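Local coordinates for RidA family protein (Psychrobacter sp. MES7-P7E, PDB 6L8P) that probably hydrolyses reactive enamine or imine intermediates to their keto acids and ammonia, as a trimeric member of the RidA family, at residues G86-T100 / K133-I145. The protein carries 1 engineered substitution. Numbering follows the deposited sequence.
Sequences GGSLNDVVKFNVSLT and KGGVVEIESILYI
Strands 92-99 and 137-144 run antiparallel, their axes 4.4 Å apart at 160°, and from N96 to S98 the bonding is regular, with S98 N giving E138 O a nearly straight bond. They are neighbours in the middle of the mixed sheet of the RidA (YjgF-type) alpha/beta fold, flanked by strands 122-127 and 47-54. The regularity breaks near I142, whose O accepts from both V93 N (2.8 Å) and the longer-reaching K94 N (3.3 Å): a classic beta bulge. On the face carrying F95, V97 and L99, I139 CG2 meets F95 CD1 obliquely at 3.5 Å, while S141 OG comes to the ring edge and V92 CG1 sits over one face. Farther along, L99 and V137 lie side by side, CD2 to CG2 at 3.8 Å. The face with K94, N96, S98, E138 and E140 is largely polar, though I142 shares it. N96, its CG anti to the backbone N (chi1 -162°), runs alongside E140, amide and carboxylate planes 60° apart; OD1 and OE2 are both acceptors, and one water lies 2.7 Å from E140 OE2 and also bonds N96 O and S98 OG. Beyond the bulge, D91 O takes Y144 N at 2.9 Å, while D91 OD2 accepts S88 N on its anti side and its side chain crosses that of I145. Replacing D91 with an alanine would probably leave S88 N without its acceptor and free the 86-91 turn to shift against I145. The chemistry is thus split between faces: apolar side chains pack the sheet against helices 67-84 and 105-115, whereas E140, met by K94 and N96 of the third subunit, and E138, met by A125 N of that subunit, are consistent with a polar face completed by neighbouring subunits.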
loop_
_atom_site.group_PDB
_atom_site.type_symbol
_atom_site.label_atom_id
_atom_site.label_comp_id
_atom_site.label_asym_id
_atom_site.label_seq_id
_atom_site.Cartn_x
_atom_site.Cartn_y
_atom_site.Cartn_z
ATOM N N GLY A 86 8.263 -20.709 1.358
ATOM C CA GLY A 86 9.570 -21.167 0.913
ATOM C C GLY A 86 10.645 -20.124 1.007
ATOM O O GLY A 86 11.703 -20.271 0.384
ATOM N N GLY A 87 10.403 -19.062 1.748
ATOM C CA GLY A 87 11.399 -18.027 1.934
ATOM C C GLY A 87 11.685 -17.709 3.383
ATOM O O GLY A 87 11.505 -18.558 4.271
ATOM N N SER A 88 12.135 -16.480 3.631
ATOM C CA SER A 88 12.460 -15.999 4.965
ATOM C C SER A 88 12.299 -14.481 4.970
ATOM O O SER A 88 12.028 -13.872 3.924
ATOM C CB SER A 88 13.878 -16.367 5.381
ATOM O OG SER A 88 14.801 -15.565 4.667
ATOM N N LEU A 89 12.460 -13.872 6.160
ATOM C CA LEU A 89 12.409 -12.404 6.239
ATOM C C LEU A 89 13.492 -11.757 5.383
ATOM O O LEU A 89 13.343 -10.601 4.959
ATOM C CB LEU A 89 12.563 -11.919 7.683
ATOM C CG LEU A 89 11.411 -12.220 8.643
ATOM C CD1 LEU A 89 11.813 -11.900 10.077
ATOM C CD2 LEU A 89 10.169 -11.424 8.270
ATOM N N ASN A 90 14.598 -12.464 5.125
ATOM C CA ASN A 90 15.624 -11.896 4.242
ATOM C C ASN A 90 15.110 -11.653 2.835
ATOM O O ASN A 90 15.767 -10.946 2.057
ATOM C CB ASN A 90 16.854 -12.816 4.137
ATOM C CG ASN A 90 17.642 -12.858 5.414
ATOM O OD1 ASN A 90 18.272 -11.875 5.803
ATOM N ND2 ASN A 90 17.600 -14.004 6.094
ATOM N N ASP A 91 13.980 -12.249 2.463
ATOM C CA ASP A 91 13.439 -12.070 1.126
ATOM C C ASP A 91 12.459 -10.909 1.034
ATOM O O ASP A 91 12.029 -10.583 -0.078
ATOM C CB ASP A 91 12.705 -13.334 0.669
ATOM C CG ASP A 91 13.639 -14.541 0.593
ATOM O OD1 ASP A 91 14.707 -14.386 -0.024
ATOM O OD2 ASP A 91 13.344 -15.598 1.190
ATOM N N VAL A 92 12.134 -10.261 2.154
ATOM C CA VAL A 92 11.221 -9.115 2.071
ATOM C C VAL A 92 11.897 -7.994 1.292
ATOM O O VAL A 92 13.042 -7.621 1.591
ATOM C CB VAL A 92 10.810 -8.645 3.471
ATOM C CG1 VAL A 92 9.873 -7.408 3.365
ATOM C CG2 VAL A 92 10.069 -9.814 4.214
ATOM N N VAL A 93 11.160 -7.417 0.331
ATOM C CA VAL A 93 11.611 -6.236 -0.405
ATOM C C VAL A 93 10.864 -4.983 -0.006
ATOM O O VAL A 93 11.420 -3.883 -0.181
ATOM C CB VAL A 93 11.516 -6.459 -1.930
ATOM C CG1 VAL A 93 12.496 -7.595 -2.365
ATOM C CG2 VAL A 93 10.101 -6.711 -2.436
ATOM N N LYS A 94 9.656 -5.108 0.570
ATOM C CA LYS A 94 8.912 -3.903 0.959
ATOM C C LYS A 94 8.033 -4.263 2.150
ATOM O O LYS A 94 7.356 -5.292 2.120
ATOM C CB LYS A 94 8.051 -3.367 -0.213
ATOM C CG LYS A 94 7.045 -2.263 0.129
ATOM C CD LYS A 94 7.734 -0.960 0.397
ATOM C CE LYS A 94 6.719 0.173 0.764
ATOM N NZ LYS A 94 5.614 0.337 -0.282
ATOM N N PHE A 95 8.084 -3.435 3.184
ATOM C CA PHE A 95 7.136 -3.471 4.297
ATOM C C PHE A 95 6.262 -2.218 4.261
ATOM O O PHE A 95 6.753 -1.113 4.018
ATOM C CB PHE A 95 7.873 -3.467 5.649
ATOM C CG PHE A 95 8.442 -4.786 6.068
ATOM C CD1 PHE A 95 7.629 -5.923 6.165
ATOM C CD2 PHE A 95 9.806 -4.876 6.408
ATOM C CE1 PHE A 95 8.171 -7.130 6.603
ATOM C CE2 PHE A 95 10.351 -6.073 6.871
ATOM C CZ PHE A 95 9.536 -7.211 6.952
ATOM N N ASN A 96 4.982 -2.365 4.604
ATOM C CA ASN A 96 4.110 -1.208 4.802
ATOM C C ASN A 96 3.613 -1.269 6.227
ATOM O O ASN A 96 2.941 -2.235 6.611
ATOM C CB ASN A 96 2.943 -1.235 3.823
ATOM C CG ASN A 96 2.286 0.088 3.683
ATOM O OD1 ASN A 96 1.226 0.329 4.258
ATOM N ND2 ASN A 96 2.899 0.965 2.906
ATOM N N VAL A 97 3.946 -0.263 7.015
ATOM C CA VAL A 97 3.640 -0.265 8.445
ATOM C C VAL A 97 2.521 0.728 8.735
ATOM O O VAL A 97 2.614 1.906 8.351
ATOM C CB VAL A 97 4.867 0.122 9.266
ATOM C CG1 VAL A 97 4.526 0.115 10.746
ATOM C CG2 VAL A 97 6.057 -0.854 8.965
ATOM N N SER A 98 1.485 0.272 9.452
ATOM C CA SER A 98 0.430 1.143 9.947
ATOM C C SER A 98 0.464 1.114 11.467
ATOM O O SER A 98 0.374 0.039 12.070
ATOM C CB SER A 98 -0.933 0.676 9.442
ATOM O OG SER A 98 -0.939 0.537 8.012
ATOM N N LEU A 99 0.630 2.281 12.082
ATOM C CA LEU A 99 0.658 2.440 13.536
ATOM C C LEU A 99 -0.556 3.232 13.982
ATOM O O LEU A 99 -1.007 4.122 13.265
ATOM C CB LEU A 99 1.894 3.227 14.000
ATOM C CG LEU A 99 3.227 2.606 13.580
ATOM C CD1 LEU A 99 4.327 3.540 14.034
ATOM C CD2 LEU A 99 3.349 1.305 14.287
ATOM N N THR A 100 -1.044 2.980 15.221
ATOM C CA THR A 100 -2.043 3.914 15.738
ATOM C C THR A 100 -1.411 5.059 16.533
ATOM O O THR A 100 -2.113 6.033 16.868
ATOM C CB THR A 100 -3.098 3.178 16.582
ATOM O OG1 THR A 100 -2.437 2.345 17.540
ATOM C CG2 THR A 100 -3.992 2.282 15.715
ATOM N N LYS A 133 -9.724 -4.967 15.189
ATOM C CA LYS A 133 -9.726 -5.604 16.499
ATOM C C LYS A 133 -8.983 -4.795 17.547
ATOM O O LYS A 133 -8.698 -5.319 18.643
ATOM C CB LYS A 133 -9.174 -7.033 16.396
ATOM C CG LYS A 133 -9.778 -7.845 15.241
ATOM C CD LYS A 133 -11.306 -7.936 15.382
ATOM C CE LYS A 133 -11.932 -8.604 14.131
ATOM N NZ LYS A 133 -13.433 -8.512 14.181
ATOM N N GLY A 134 -8.681 -3.528 17.259
ATOM C CA GLY A 134 -8.021 -2.675 18.227
ATOM C C GLY A 134 -6.525 -2.870 18.300
ATOM O O GLY A 134 -5.908 -2.416 19.269
ATOM N N GLY A 135 -5.924 -3.506 17.311
ATOM C CA GLY A 135 -4.465 -3.575 17.259
ATOM C C GLY A 135 -3.829 -2.191 17.167
ATOM O O GLY A 135 -4.459 -1.201 16.785
ATOM N N VAL A 136 -2.551 -2.114 17.574
ATOM C CA VAL A 136 -1.803 -0.854 17.466
ATOM C C VAL A 136 -0.723 -0.901 16.397
ATOM O O VAL A 136 -0.052 0.118 16.172
ATOM C CB VAL A 136 -1.196 -0.416 18.817
ATOM C CG1 VAL A 136 -2.332 -0.222 19.797
ATOM C CG2 VAL A 136 -0.204 -1.414 19.352
ATOM N N VAL A 137 -0.553 -2.010 15.697
ATOM C CA VAL A 137 0.420 -2.081 14.597
ATOM C C VAL A 137 -0.032 -3.166 13.618
ATOM O O VAL A 137 -0.419 -4.270 14.024
ATOM C CB VAL A 137 1.864 -2.338 15.125
ATOM C CG1 VAL A 137 1.940 -3.590 16.009
ATOM C CG2 VAL A 137 2.821 -2.480 13.931
ATOM N N GLU A 138 0.001 -2.846 12.317
ATOM C CA GLU A 138 -0.255 -3.805 11.247
ATOM C C GLU A 138 0.881 -3.666 10.244
ATOM O O GLU A 138 1.265 -2.542 9.923
ATOM C CB GLU A 138 -1.614 -3.506 10.544
ATOM C CG GLU A 138 -1.907 -4.434 9.400
ATOM C CD GLU A 138 -3.305 -4.197 8.819
ATOM O OE1 GLU A 138 -4.154 -3.531 9.475
ATOM O OE2 GLU A 138 -3.595 -4.681 7.702
ATOM N N ILE A 139 1.447 -4.783 9.774
ATOM C CA ILE A 139 2.529 -4.713 8.792
ATOM C C ILE A 139 2.192 -5.630 7.648
ATOM O O ILE A 139 1.873 -6.802 7.862
ATOM C CB ILE A 139 3.887 -5.087 9.415
ATOM C CG1 ILE A 139 4.198 -4.136 10.587
ATOM C CG2 ILE A 139 4.982 -5.066 8.318
ATOM C CD1 ILE A 139 5.605 -4.363 11.239
ATOM N N GLU A 140 2.256 -5.096 6.414
ATOM C CA GLU A 140 2.100 -5.843 5.162
ATOM C C GLU A 140 3.477 -6.061 4.555
ATOM O O GLU A 140 4.372 -5.235 4.766
ATOM C CB GLU A 140 1.301 -5.059 4.158
ATOM C CG GLU A 140 -0.029 -4.596 4.619
ATOM C CD GLU A 140 -0.415 -3.348 3.827
ATOM O OE1 GLU A 140 -0.503 -3.424 2.564
ATOM O OE2 GLU A 140 -0.625 -2.272 4.444
ATOM N N SER A 141 3.631 -7.120 3.758
ATOM C CA SER A 141 4.966 -7.437 3.247
ATOM C C SER A 141 4.887 -7.896 1.806
ATOM O O SER A 141 3.921 -8.544 1.407
ATOM C CB SER A 141 5.620 -8.585 4.024
ATOM O OG SER A 141 5.421 -8.423 5.401
ATOM N N ILE A 142 5.932 -7.594 1.028
ATOM C CA ILE A 142 6.118 -8.170 -0.295
ATOM C C ILE A 142 7.499 -8.800 -0.287
ATOM O O ILE A 142 8.463 -8.154 0.151
ATOM C CB ILE A 142 6.022 -7.119 -1.420
ATOM C CG1 ILE A 142 4.610 -6.495 -1.402
ATOM C CG2 ILE A 142 6.321 -7.785 -2.801
ATOM C CD1 ILE A 142 4.415 -5.320 -2.430
ATOM N N LEU A 143 7.567 -10.069 -0.728
ATOM C CA LEU A 143 8.812 -10.834 -0.850
ATOM C C LEU A 143 9.199 -10.995 -2.304
ATOM O O LEU A 143 8.342 -11.097 -3.195
ATOM C CB LEU A 143 8.668 -12.259 -0.277
ATOM C CG LEU A 143 8.738 -12.407 1.234
ATOM C CD1 LEU A 143 7.742 -11.611 1.994
ATOM C CD2 LEU A 143 8.563 -13.902 1.560
ATOM N N TYR A 144 10.512 -11.114 -2.527
ATOM C CA TYR A 144 11.041 -11.669 -3.769
ATOM C C TYR A 144 11.988 -12.787 -3.355
ATOM O O TYR A 144 13.027 -12.532 -2.735
ATOM C CB TYR A 144 11.722 -10.586 -4.610
ATOM C CG TYR A 144 12.118 -11.102 -5.966
ATOM C CD1 TYR A 144 13.323 -11.742 -6.147
ATOM C CD2 TYR A 144 11.271 -10.954 -7.058
ATOM C CE1 TYR A 144 13.692 -12.231 -7.391
ATOM C CE2 TYR A 144 11.628 -11.434 -8.301
ATOM C CZ TYR A 144 12.837 -12.073 -8.460
ATOM O OH TYR A 144 13.196 -12.555 -9.699
ATOM N N ILE A 145 11.588 -14.024 -3.627
ATOM C CA ILE A 145 12.369 -15.178 -3.165
ATOM C C ILE A 145 13.423 -15.579 -4.227
ATOM O O ILE A 145 13.037 -15.889 -5.358
ATOM C CB ILE A 145 11.440 -16.352 -2.838
ATOM C CG1 ILE A 145 10.478 -15.964 -1.701
ATOM C CG2 ILE A 145 12.287 -17.549 -2.380
ATOM C CD1 ILE A 145 9.433 -17.058 -1.329
HETATM O O HOH W 1 -0.122 -1.820 7.024
#